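PDB 1VQZ: lipoate-protein ligase, putative from Streptococcus pneumoniae, which is a putative lipoate-protein ligase, combining a domain of the lipoyl ligase A/B family with the C-terminal domain found in bacterial members. Local coordinates for residues D22-E30 against L45-I54; R262-V273 against I330-G341. One frame throughout, in Å; residues are numbered along the deposited sequence.

Interaction 1. Residues D22-E30 against L45-I54. With EDO (1,2-ethanediol), chain L.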
loop_
_atom_site.group_PDB
_atom_site.type_symbol
_atom_site.label_atom_id
_atom_site.label_comp_id
_atom_site.label_asym_id
_atom_site.label_seq_id
_atom_site.Cartn_x
_atom_site.Cartn_y
_atom_site.Cartn_z
ATOM N N ASP A 22 -16.024 -2.819 -7.259
ATOM C CA ASP A 22 -15.138 -3.498 -8.204
ATOM C C ASP A 22 -13.674 -3.161 -7.933
ATOM O O ASP A 22 -13.182 -2.105 -8.282
ATOM C CB ASP A 22 -15.579 -3.121 -9.632
ATOM C CG ASP A 22 -14.835 -3.890 -10.774
ATOM O OD1 ASP A 22 -13.679 -4.309 -10.657
ATOM O OD2 ASP A 22 -15.435 -3.984 -11.875
ATOM N N THR A 23 -12.975 -4.102 -7.306
ATOM C CA THR A 23 -11.669 -3.828 -6.763
ATOM C C THR A 23 -10.712 -3.250 -7.810
ATOM O O THR A 23 -10.075 -2.208 -7.592
ATOM C CB THR A 23 -11.053 -5.098 -6.103
ATOM O OG1 THR A 23 -11.929 -5.593 -5.082
ATOM C CG2 THR A 23 -9.702 -4.781 -5.476
ATOM N N ALA A 24 -10.593 -3.925 -8.929
ATOM C CA ALA A 24 -9.679 -3.473 -9.956
ATOM C C ALA A 24 -10.050 -2.095 -10.528
ATOM O O ALA A 24 -9.166 -1.267 -10.765
ATOM C CB ALA A 24 -9.587 -4.497 -11.043
ATOM N N PHE A 25 -11.347 -1.837 -10.703
ATOM C CA PHE A 25 -11.839 -0.552 -11.144
ATOM C C PHE A 25 -11.480 0.548 -10.119
ATOM O O PHE A 25 -10.987 1.634 -10.475
ATOM C CB PHE A 25 -13.363 -0.588 -11.386
ATOM C CG PHE A 25 -13.937 0.770 -11.674
ATOM C CD1 PHE A 25 -13.786 1.340 -12.928
ATOM C CD2 PHE A 25 -14.541 1.509 -10.670
ATOM C CE1 PHE A 25 -14.270 2.613 -13.176
ATOM C CE2 PHE A 25 -15.006 2.786 -10.900
ATOM C CZ PHE A 25 -14.855 3.342 -12.157
ATOM N N ASN A 26 -11.727 0.250 -8.854
ATOM C CA ASN A 26 -11.520 1.196 -7.767
ATOM C C ASN A 26 -10.068 1.621 -7.635
ATOM O O ASN A 26 -9.753 2.811 -7.346
ATOM C CB ASN A 26 -11.985 0.606 -6.437
ATOM C CG ASN A 26 -13.527 0.531 -6.285
ATOM O OD1 ASN A 26 -14.309 1.095 -7.076
ATOM N ND2 ASN A 26 -13.968 -0.225 -5.240
ATOM N N ILE A 27 -9.173 0.643 -7.776
ATOM C CA ILE A 27 -7.768 0.904 -7.638
ATOM C C ILE A 27 -7.306 1.711 -8.856
ATOM O O ILE A 27 -6.493 2.655 -8.715
ATOM C CB ILE A 27 -7.006 -0.388 -7.324
ATOM C CG1 ILE A 27 -7.371 -0.860 -5.908
ATOM C CG2 ILE A 27 -5.484 -0.211 -7.365
ATOM C CD1 ILE A 27 -6.789 -2.201 -5.590
ATOM N N ALA A 28 -7.836 1.362 -10.041
ATOM C CA ALA A 28 -7.546 2.142 -11.272
ATOM C C ALA A 28 -7.976 3.628 -11.105
ATOM O O ALA A 28 -7.272 4.579 -11.514
ATOM C CB ALA A 28 -8.230 1.497 -12.466
ATOM N N LEU A 29 -9.140 3.820 -10.480
ATOM C CA LEU A 29 -9.691 5.140 -10.292
ATOM C C LEU A 29 -8.798 5.935 -9.349
ATOM O O LEU A 29 -8.542 7.118 -9.595
ATOM C CB LEU A 29 -11.145 5.064 -9.807
ATOM C CG LEU A 29 -11.924 6.384 -9.675
ATOM C CD1 LEU A 29 -13.344 6.189 -9.897
ATOM C CD2 LEU A 29 -11.703 7.085 -8.307
ATOM N N GLU A 30 -8.294 5.277 -8.298
ATOM C CA GLU A 30 -7.402 5.943 -7.340
ATOM C C GLU A 30 -6.101 6.342 -8.021
ATOM O O GLU A 30 -5.605 7.476 -7.828
ATOM C CB GLU A 30 -7.124 5.041 -6.119
ATOM C CG GLU A 30 -6.242 5.680 -5.037
ATOM C CD GLU A 30 -5.809 4.683 -4.003
ATOM O OE1 GLU A 30 -5.298 3.626 -4.410
ATOM O OE2 GLU A 30 -5.990 4.954 -2.788
ATOM N N LEU A 45 -10.819 11.006 -1.339
ATOM C CA LEU A 45 -11.913 10.046 -1.528
ATOM C C LEU A 45 -11.936 8.920 -0.517
ATOM O O LEU A 45 -10.893 8.515 0.010
ATOM C CB LEU A 45 -11.937 9.427 -2.933
ATOM C CG LEU A 45 -10.721 8.766 -3.548
ATOM C CD1 LEU A 45 -11.133 7.854 -4.684
ATOM C CD2 LEU A 45 -9.753 9.864 -4.084
ATOM N N LEU A 46 -13.169 8.439 -0.287
ATOM C CA LEU A 46 -13.473 7.249 0.519
ATOM C C LEU A 46 -14.171 6.201 -0.358
ATOM O O LEU A 46 -15.011 6.540 -1.151
ATOM C CB LEU A 46 -14.378 7.620 1.678
ATOM C CG LEU A 46 -13.855 8.703 2.630
ATOM C CD1 LEU A 46 -14.947 9.285 3.557
ATOM C CD2 LEU A 46 -12.709 8.151 3.397
ATOM N N TRP A 47 -13.800 4.934 -0.216
ATOM C CA TRP A 47 -14.322 3.882 -1.066
ATOM C C TRP A 47 -14.141 2.478 -0.493
ATOM O O TRP A 47 -13.403 2.277 0.449
ATOM C CB TRP A 47 -13.712 3.999 -2.468
ATOM C CG TRP A 47 -12.218 4.145 -2.475
ATOM C CD1 TRP A 47 -11.477 5.261 -2.160
ATOM C CD2 TRP A 47 -11.297 3.121 -2.764
ATOM N NE1 TRP A 47 -10.141 4.994 -2.289
ATOM C CE2 TRP A 47 -9.997 3.675 -2.643
ATOM C CE3 TRP A 47 -11.432 1.789 -3.154
ATOM C CZ2 TRP A 47 -8.831 2.923 -2.897
ATOM C CZ3 TRP A 47 -10.250 1.028 -3.396
ATOM C CH2 TRP A 47 -8.982 1.623 -3.297
ATOM N N ILE A 48 -14.859 1.514 -1.096
ATOM C CA ILE A 48 -15.059 0.191 -0.540
ATOM C C ILE A 48 -14.939 -0.860 -1.640
ATOM O O ILE A 48 -15.570 -0.781 -2.700
ATOM C CB ILE A 48 -16.440 0.074 0.218
ATOM C CG1 ILE A 48 -16.527 1.120 1.355
ATOM C CG2 ILE A 48 -16.641 -1.338 0.742
ATOM C CD1 ILE A 48 -17.871 1.157 2.137
ATOM N N ASN A 49 -14.075 -1.830 -1.366
ATOM C CA ASN A 49 -13.861 -3.010 -2.223
ATOM C C ASN A 49 -14.601 -4.195 -1.692
ATOM O O ASN A 49 -14.702 -4.368 -0.469
ATOM C CB ASN A 49 -12.392 -3.385 -2.208
ATOM C CG ASN A 49 -11.514 -2.346 -2.879
ATOM O OD1 ASN A 49 -11.927 -1.732 -3.883
ATOM N ND2 ASN A 49 -10.243 -2.209 -2.377
ATOM N N LYS A 50 -15.125 -4.999 -2.621
ATOM C CA LYS A 50 -15.582 -6.347 -2.360
ATOM C C LYS A 50 -14.437 -7.242 -1.806
ATOM O O LYS A 50 -13.293 -6.887 -1.918
ATOM C CB LYS A 50 -16.126 -6.947 -3.665
ATOM C CG LYS A 50 -15.035 -7.355 -4.660
ATOM C CD LYS A 50 -15.540 -7.396 -6.135
ATOM C CE LYS A 50 -16.471 -8.593 -6.447
ATOM N NZ LYS A 50 -15.787 -9.901 -6.361
ATOM N N PRO A 51 -14.760 -8.413 -1.208
ATOM C CA PRO A 51 -13.680 -9.275 -0.643
ATOM C C PRO A 51 -12.454 -9.469 -1.560
ATOM O O PRO A 51 -12.535 -9.994 -2.712
ATOM C CB PRO A 51 -14.386 -10.616 -0.341
ATOM C CG PRO A 51 -15.832 -10.163 -0.004
ATOM C CD PRO A 51 -16.096 -8.996 -1.006
ATOM N N SER A 52 -11.315 -9.079 -1.029
ATOM C CA SER A 52 -10.095 -8.937 -1.809
ATOM C C SER A 52 -8.858 -9.107 -0.958
ATOM O O SER A 52 -8.832 -8.678 0.198
ATOM C CB SER A 52 -10.042 -7.542 -2.475
ATOM O OG SER A 52 -11.172 -7.276 -3.333
ATOM N N ILE A 53 -7.836 -9.757 -1.520
ATOM C CA ILE A 53 -6.480 -9.661 -1.002
ATOM C C ILE A 53 -5.708 -8.657 -1.846
ATOM O O ILE A 53 -5.513 -8.845 -3.048
ATOM C CB ILE A 53 -5.712 -11.011 -0.978
ATOM C CG1 ILE A 53 -6.510 -12.079 -0.202
ATOM C CG2 ILE A 53 -4.307 -10.789 -0.382
ATOM C CD1 ILE A 53 -6.638 -11.776 1.303
ATOM N N ILE A 54 -5.248 -7.610 -1.196
ATOM C CA ILE A 54 -4.478 -6.584 -1.835
ATOM C C ILE A 54 -3.002 -6.776 -1.452
ATOM O O ILE A 54 -2.653 -6.743 -0.277
ATOM C CB ILE A 54 -4.927 -5.189 -1.425
ATOM C CG1 ILE A 54 -6.441 -4.984 -1.652
ATOM C CG2 ILE A 54 -4.172 -4.134 -2.238
ATOM C CD1 ILE A 54 -6.926 -5.221 -3.068
HETATM C C1 EDO L . -5.464 -0.510 -2.061
HETATM O O1 EDO L . -5.581 -0.614 -0.661
HETATM C C2 EDO L . -5.017 0.911 -2.310
HETATM O O2 EDO L . -5.184 1.248 -3.669
#
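Asp22, at the N-cap of helix 23-36, brings its CA within 4.4 Å of Lys50 CD, where the chain passes from strand 42-47 into strand 52-55. Strand 13-17, helix 23-36 and strand 42-47 form a beta-alpha-beta unit of the ligase A/B domain, and the helix packs over the third element, with segment axes 10.8 Å apart and nearly antiparallel (172°). The Asp22 side chain caps the helix through a weak bond from Phe25 N and turns its other oxygen to Lys241. Thr23 OG1 donates to Ser52 OG at a very short 2.5 Å, and Ser52 OG in turn donates to Lys50 O. With CG2 anti to the backbone N, the Thr23 methyl instead reaches the tip of Ile54, 3.7 Å from its CD1.

One turn on, Asn26 slides past Asn49 in the opposite direction, their amides nearly coplanar. Asn26 ND2 donates to Asn49 OD1 at 2.9 Å along an almost straight path (165°), while Asn18 bonds to Asn26 OD1, so both ends of the amide are held. Asn26 CB lies 3.5 Å from Trp47 CZ3. Ile27 crosses the same indole at about a right angle and meets Ile54 tip to tip, CD1 to CD1. Leu29 CD2 touches Leu45 CD1. Glu30 brings its carboxylate to the indole edge, the two planes almost perpendicular (87°). Thr97 and His158 bond to Glu30 OE2, and Thr97 OG1 also accepts the Trp47 NE1 hydrogen bond; on the other oxygen, 1,2-ethanediol O2 sits a very short 2.5 Å from Glu30 OE1.

Interaction 2. Residues R262-V273 against I330-G341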
loop_
_atom_site.group_PDB
_atom_site.type_symbol
_atom_site.label_atom_id
_atom_site.label_comp_id
_atom_site.label_asym_id
_atom_site.label_seq_id
_atom_site.Cartn_x
_atom_site.Cartn_y
_atom_site.Cartn_z
ATOM N N ARG A 262 18.317 -15.199 -3.906
ATOM C CA ARG A 262 18.544 -15.129 -2.482
ATOM C C ARG A 262 17.290 -14.593 -1.768
ATOM O O ARG A 262 16.499 -13.863 -2.365
ATOM C CB ARG A 262 19.758 -14.234 -2.221
ATOM C CG ARG A 262 21.081 -14.864 -2.708
ATOM C CD ARG A 262 22.222 -13.831 -2.618
ATOM N NE ARG A 262 22.502 -13.393 -1.251
ATOM C CZ ARG A 262 23.210 -14.072 -0.346
ATOM N NH1 ARG A 262 23.718 -15.275 -0.615
ATOM N NH2 ARG A 262 23.393 -13.551 0.862
ATOM N N GLY A 263 17.123 -14.964 -0.502
ATOM C CA GLY A 263 15.999 -14.537 0.305
ATOM C C GLY A 263 16.365 -14.391 1.772
ATOM O O GLY A 263 16.872 -15.322 2.411
ATOM N N ILE A 264 16.111 -13.206 2.307
ATOM C CA ILE A 264 16.383 -12.930 3.718
ATOM C C ILE A 264 15.172 -12.239 4.271
ATOM O O ILE A 264 14.584 -11.361 3.624
ATOM C CB ILE A 264 17.690 -12.083 3.962
ATOM C CG1 ILE A 264 18.922 -12.872 3.511
ATOM C CG2 ILE A 264 17.879 -11.808 5.440
ATOM C CD1 ILE A 264 20.248 -12.086 3.486
ATOM N N LYS A 265 14.803 -12.664 5.472
ATOM C CA LYS A 265 13.703 -12.063 6.245
ATOM C C LYS A 265 14.318 -11.229 7.353
ATOM O O LYS A 265 15.073 -11.748 8.204
ATOM C CB LYS A 265 12.845 -13.168 6.797
ATOM C CG LYS A 265 11.583 -12.773 7.465
ATOM C CD LYS A 265 10.753 -14.051 7.822
ATOM C CE LYS A 265 10.668 -15.083 6.625
ATOM N NZ LYS A 265 9.516 -16.057 6.700
ATOM N N PHE A 266 14.099 -9.923 7.240
ATOM C CA PHE A 266 14.499 -8.953 8.233
ATOM C C PHE A 266 13.249 -8.555 9.050
ATOM O O PHE A 266 12.121 -8.836 8.664
ATOM C CB PHE A 266 15.123 -7.728 7.589
ATOM C CG PHE A 266 16.312 -8.023 6.700
ATOM C CD1 PHE A 266 17.562 -8.205 7.230
ATOM C CD2 PHE A 266 16.160 -8.072 5.311
ATOM C CE1 PHE A 266 18.687 -8.469 6.399
ATOM C CE2 PHE A 266 17.237 -8.327 4.489
ATOM C CZ PHE A 266 18.530 -8.523 5.042
ATOM N N THR A 267 13.489 -7.917 10.179
ATOM C CA THR A 267 12.433 -7.456 11.071
ATOM C C THR A 267 11.456 -6.567 10.336
ATOM O O THR A 267 10.271 -6.705 10.507
ATOM C CB THR A 267 13.019 -6.629 12.248
ATOM O OG1 THR A 267 13.932 -7.443 12.980
ATOM C CG2 THR A 267 11.913 -6.164 13.182
ATOM N N SER A 268 11.965 -5.687 9.492
ATOM C CA SER A 268 11.114 -4.733 8.776
ATOM C C SER A 268 10.756 -5.212 7.356
ATOM O O SER A 268 10.224 -4.472 6.540
ATOM C CB SER A 268 11.804 -3.361 8.768
ATOM O OG SER A 268 11.821 -2.848 10.076
ATOM N N GLY A 269 10.988 -6.473 7.072
ATOM C CA GLY A 269 10.541 -7.012 5.803
ATOM C C GLY A 269 11.403 -8.112 5.241
ATOM O O GLY A 269 12.599 -8.189 5.442
ATOM N N LYS A 270 10.727 -8.946 4.490
ATOM C CA LYS A 270 11.316 -9.925 3.630
ATOM C C LYS A 270 11.862 -9.282 2.341
ATOM O O LYS A 270 11.176 -8.473 1.693
ATOM C CB LYS A 270 10.156 -10.898 3.326
ATOM C CG LYS A 270 10.412 -12.027 2.483
ATOM C CD LYS A 270 9.490 -13.180 2.871
ATOM C CE LYS A 270 8.412 -13.379 1.916
ATOM N NZ LYS A 270 7.892 -14.796 2.081
ATOM N N VAL A 271 13.087 -9.663 1.962
ATOM C CA VAL A 271 13.727 -9.217 0.712
ATOM C C VAL A 271 14.188 -10.447 -0.088
ATOM O O VAL A 271 14.966 -11.265 0.394
ATOM C CB VAL A 271 14.943 -8.287 0.963
ATOM C CG1 VAL A 271 15.590 -7.881 -0.358
ATOM C CG2 VAL A 271 14.540 -7.079 1.781
ATOM N N GLU A 272 13.666 -10.562 -1.306
ATOM C CA GLU A 272 13.956 -11.648 -2.236
ATOM C C GLU A 272 14.574 -11.075 -3.499
ATOM O O GLU A 272 13.990 -10.227 -4.153
ATOM C CB GLU A 272 12.694 -12.397 -2.593
ATOM C CG GLU A 272 12.952 -13.726 -3.362
ATOM C CD GLU A 272 11.674 -14.494 -3.691
ATOM O OE1 GLU A 272 10.610 -13.848 -3.899
ATOM O OE2 GLU A 272 11.758 -15.757 -3.775
ATOM N N VAL A 273 15.757 -11.557 -3.833
ATOM C CA VAL A 273 16.533 -11.008 -4.927
ATOM C C VAL A 273 16.762 -12.034 -6.025
ATOM O O VAL A 273 17.326 -13.096 -5.804
ATOM C CB VAL A 273 17.905 -10.548 -4.438
ATOM C CG1 VAL A 273 18.722 -9.987 -5.634
ATOM C CG2 VAL A 273 17.776 -9.559 -3.314
ATOM N N ILE A 330 15.444 -1.115 7.093
ATOM C CA ILE A 330 16.470 -2.066 6.654
ATOM C C ILE A 330 17.662 -1.300 6.119
ATOM O O ILE A 330 17.497 -0.364 5.331
ATOM C CB ILE A 330 15.909 -3.031 5.574
ATOM C CG1 ILE A 330 14.552 -3.586 6.017
ATOM C CG2 ILE A 330 16.922 -4.196 5.288
ATOM C CD1 ILE A 330 13.885 -4.508 4.977
ATOM N N SER A 331 18.852 -1.703 6.564
ATOM C CA SER A 331 20.104 -0.999 6.272
ATOM C C SER A 331 20.684 -1.364 4.922
ATOM O O SER A 331 20.318 -2.408 4.316
ATOM C CB SER A 331 21.139 -1.240 7.381
ATOM O OG SER A 331 21.727 -2.527 7.344
ATOM N N ARG A 332 21.616 -0.521 4.464
ATOM C CA ARG A 332 22.364 -0.792 3.225
ATOM C C ARG A 332 23.175 -2.077 3.323
ATOM O O ARG A 332 23.261 -2.841 2.365
ATOM C CB ARG A 332 23.304 0.365 2.883
ATOM C CG ARG A 332 22.584 1.628 2.448
ATOM C CD ARG A 332 23.545 2.826 2.332
ATOM N NE ARG A 332 22.813 4.027 1.939
ATOM C CZ ARG A 332 22.147 4.800 2.792
ATOM N NH1 ARG A 332 22.192 4.535 4.096
ATOM N NH2 ARG A 332 21.482 5.865 2.356
ATOM N N GLU A 333 23.754 -2.293 4.498
ATOM C CA GLU A 333 24.519 -3.498 4.798
ATOM C C GLU A 333 23.621 -4.726 4.700
ATOM O O GLU A 333 24.030 -5.761 4.182
ATOM C CB GLU A 333 25.154 -3.433 6.183
ATOM C CG GLU A 333 26.288 -2.464 6.320
ATOM C CD GLU A 333 25.858 -1.018 6.442
ATOM O OE1 GLU A 333 24.658 -0.711 6.571
ATOM O OE2 GLU A 333 26.760 -0.183 6.424
ATOM N N GLU A 334 22.420 -4.601 5.223
ATOM C CA GLU A 334 21.453 -5.678 5.157
ATOM C C GLU A 334 21.007 -5.925 3.711
ATOM O O GLU A 334 20.903 -7.061 3.304
ATOM C CB GLU A 334 20.258 -5.383 6.086
ATOM C CG GLU A 334 20.560 -5.588 7.572
ATOM C CD GLU A 334 19.476 -5.069 8.526
ATOM O OE1 GLU A 334 18.879 -3.978 8.316
ATOM O OE2 GLU A 334 19.249 -5.748 9.541
ATOM N N ILE A 335 20.688 -4.878 2.951
ATOM C CA ILE A 335 20.313 -5.056 1.550
ATOM C C ILE A 335 21.446 -5.660 0.724
ATOM O O ILE A 335 21.196 -6.600 -0.059
ATOM C CB ILE A 335 19.797 -3.724 0.899
ATOM C CG1 ILE A 335 18.505 -3.294 1.570
ATOM C CG2 ILE A 335 19.543 -3.890 -0.590
ATOM C CD1 ILE A 335 17.409 -4.331 1.481
ATOM N N ALA A 336 22.689 -5.185 0.923
ATOM C CA ALA A 336 23.854 -5.796 0.266
ATOM C C ALA A 336 23.921 -7.295 0.519
ATOM O O ALA A 336 24.226 -8.091 -0.390
ATOM C CB ALA A 336 25.138 -5.160 0.725
ATOM N N GLU A 337 23.650 -7.678 1.761
ATOM C CA GLU A 337 23.692 -9.085 2.157
ATOM C C GLU A 337 22.609 -9.895 1.414
ATOM O O GLU A 337 22.867 -10.975 0.912
ATOM C CB GLU A 337 23.545 -9.211 3.671
ATOM C CG GLU A 337 23.785 -10.601 4.191
ATOM C CD GLU A 337 23.680 -10.712 5.721
ATOM O OE1 GLU A 337 23.385 -9.689 6.405
ATOM O OE2 GLU A 337 23.890 -11.843 6.221
ATOM N N ALA A 338 21.421 -9.331 1.299
ATOM C CA ALA A 338 20.347 -9.922 0.471
ATOM C C ALA A 338 20.793 -10.087 -1.010
ATOM O O ALA A 338 20.570 -11.125 -1.640
ATOM C CB ALA A 338 19.096 -9.083 0.573
ATOM N N VAL A 339 21.466 -9.076 -1.544
ATOM C CA VAL A 339 21.879 -9.108 -2.939
ATOM C C VAL A 339 22.969 -10.140 -3.177
ATOM O O VAL A 339 22.946 -10.855 -4.179
ATOM C CB VAL A 339 22.320 -7.670 -3.428
ATOM C CG1 VAL A 339 22.917 -7.718 -4.852
ATOM C CG2 VAL A 339 21.121 -6.722 -3.440
ATOM N N VAL A 340 23.942 -10.210 -2.277
ATOM C CA VAL A 340 25.143 -11.034 -2.527
ATOM C C VAL A 340 25.755 -11.620 -1.253
ATOM O O VAL A 340 25.859 -10.959 -0.260
ATOM C CB VAL A 340 26.189 -10.269 -3.401
ATOM C CG1 VAL A 340 26.604 -8.939 -2.766
ATOM C CG2 VAL A 340 27.413 -11.112 -3.691
ATOM N N GLY A 341 26.182 -12.872 -1.323
ATOM C CA GLY A 341 26.832 -13.541 -0.185
ATOM C C GLY A 341 28.241 -12.993 0.072
ATOM O O GLY A 341 28.893 -13.246 1.112
ATOM O OXT GLY A 341 28.781 -12.268 -0.781
#
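Arg262 lies across the C-terminal end of helix 332-339, and its side chain runs along that end and on to the chain terminus. CB is 3.3 Å from Ala338 O, and CD lies against the carbonyl oxygens of both Ala338 and Val339. A bend at chi3 (63°) then swings the guanidinium over the last residues of the chain. NE donates to Ala338 O at 3.0 Å, approaching from above the carbonyl plane through a rather bent N-H path (137°), and makes a weaker bond to Glu337 O. That second oxygen is bound more firmly by the terminal nitrogen: Arg262 NH2 is 2.6 Å from Glu337 O, which lies close to the guanidinium plane. Gly341 N sits over the centre of one guanidinium face, and NH1 comes near Gly341 N and CA. The positive group thus gathers carbonyls at the negative end of the helix dipole, which probably favours its charge.

Strands 260-266 and 269-278 form a beta-hairpin closed by a type I turn from Phe266 to Gly269, and in the C-terminal domain the helix packs against one face of it. Ala338 is the small residue at the middle of this face: its CB touches Val271 CG1 at 3.8 Å and also meets Val273 CG2. Nearer the turn, Phe266 is held on both faces, by Ile264 CG2 on one and by Ile330 CG2 on the other; the latter makes a CH-pi contact 4.1 Å from the ring centroid. Glu334 slides past the same ring in the opposite direction, its CB 3.5 Å from Phe266 CE1. Its carboxylate is held by a capping box with Ser331, in which Ser331 N donates to Glu334 OE1 and Glu334 N returns a bond to Ser331 OG.

In the fold
Interactions 1 and 2 lie on opposite sides of the chain's centre, in the two family regions: their centres are 31 Å apart and their nearest atoms about 13 Å. In sequence they follow one another, the first complete long before the second begins. Interaction 1 is the more central, its centre about 12 Å from the centre of the chain, against about 20 Å for interaction 2. The 1,2-ethanediol beside interaction 1, which also bonds to His89, probably came from the crystallisation liquor, although such molecules often mark pockets. Interaction 2 has an unidentified ligand about 4 Å from the side chain of Arg262, probably of the same origin, so no site is assigned there.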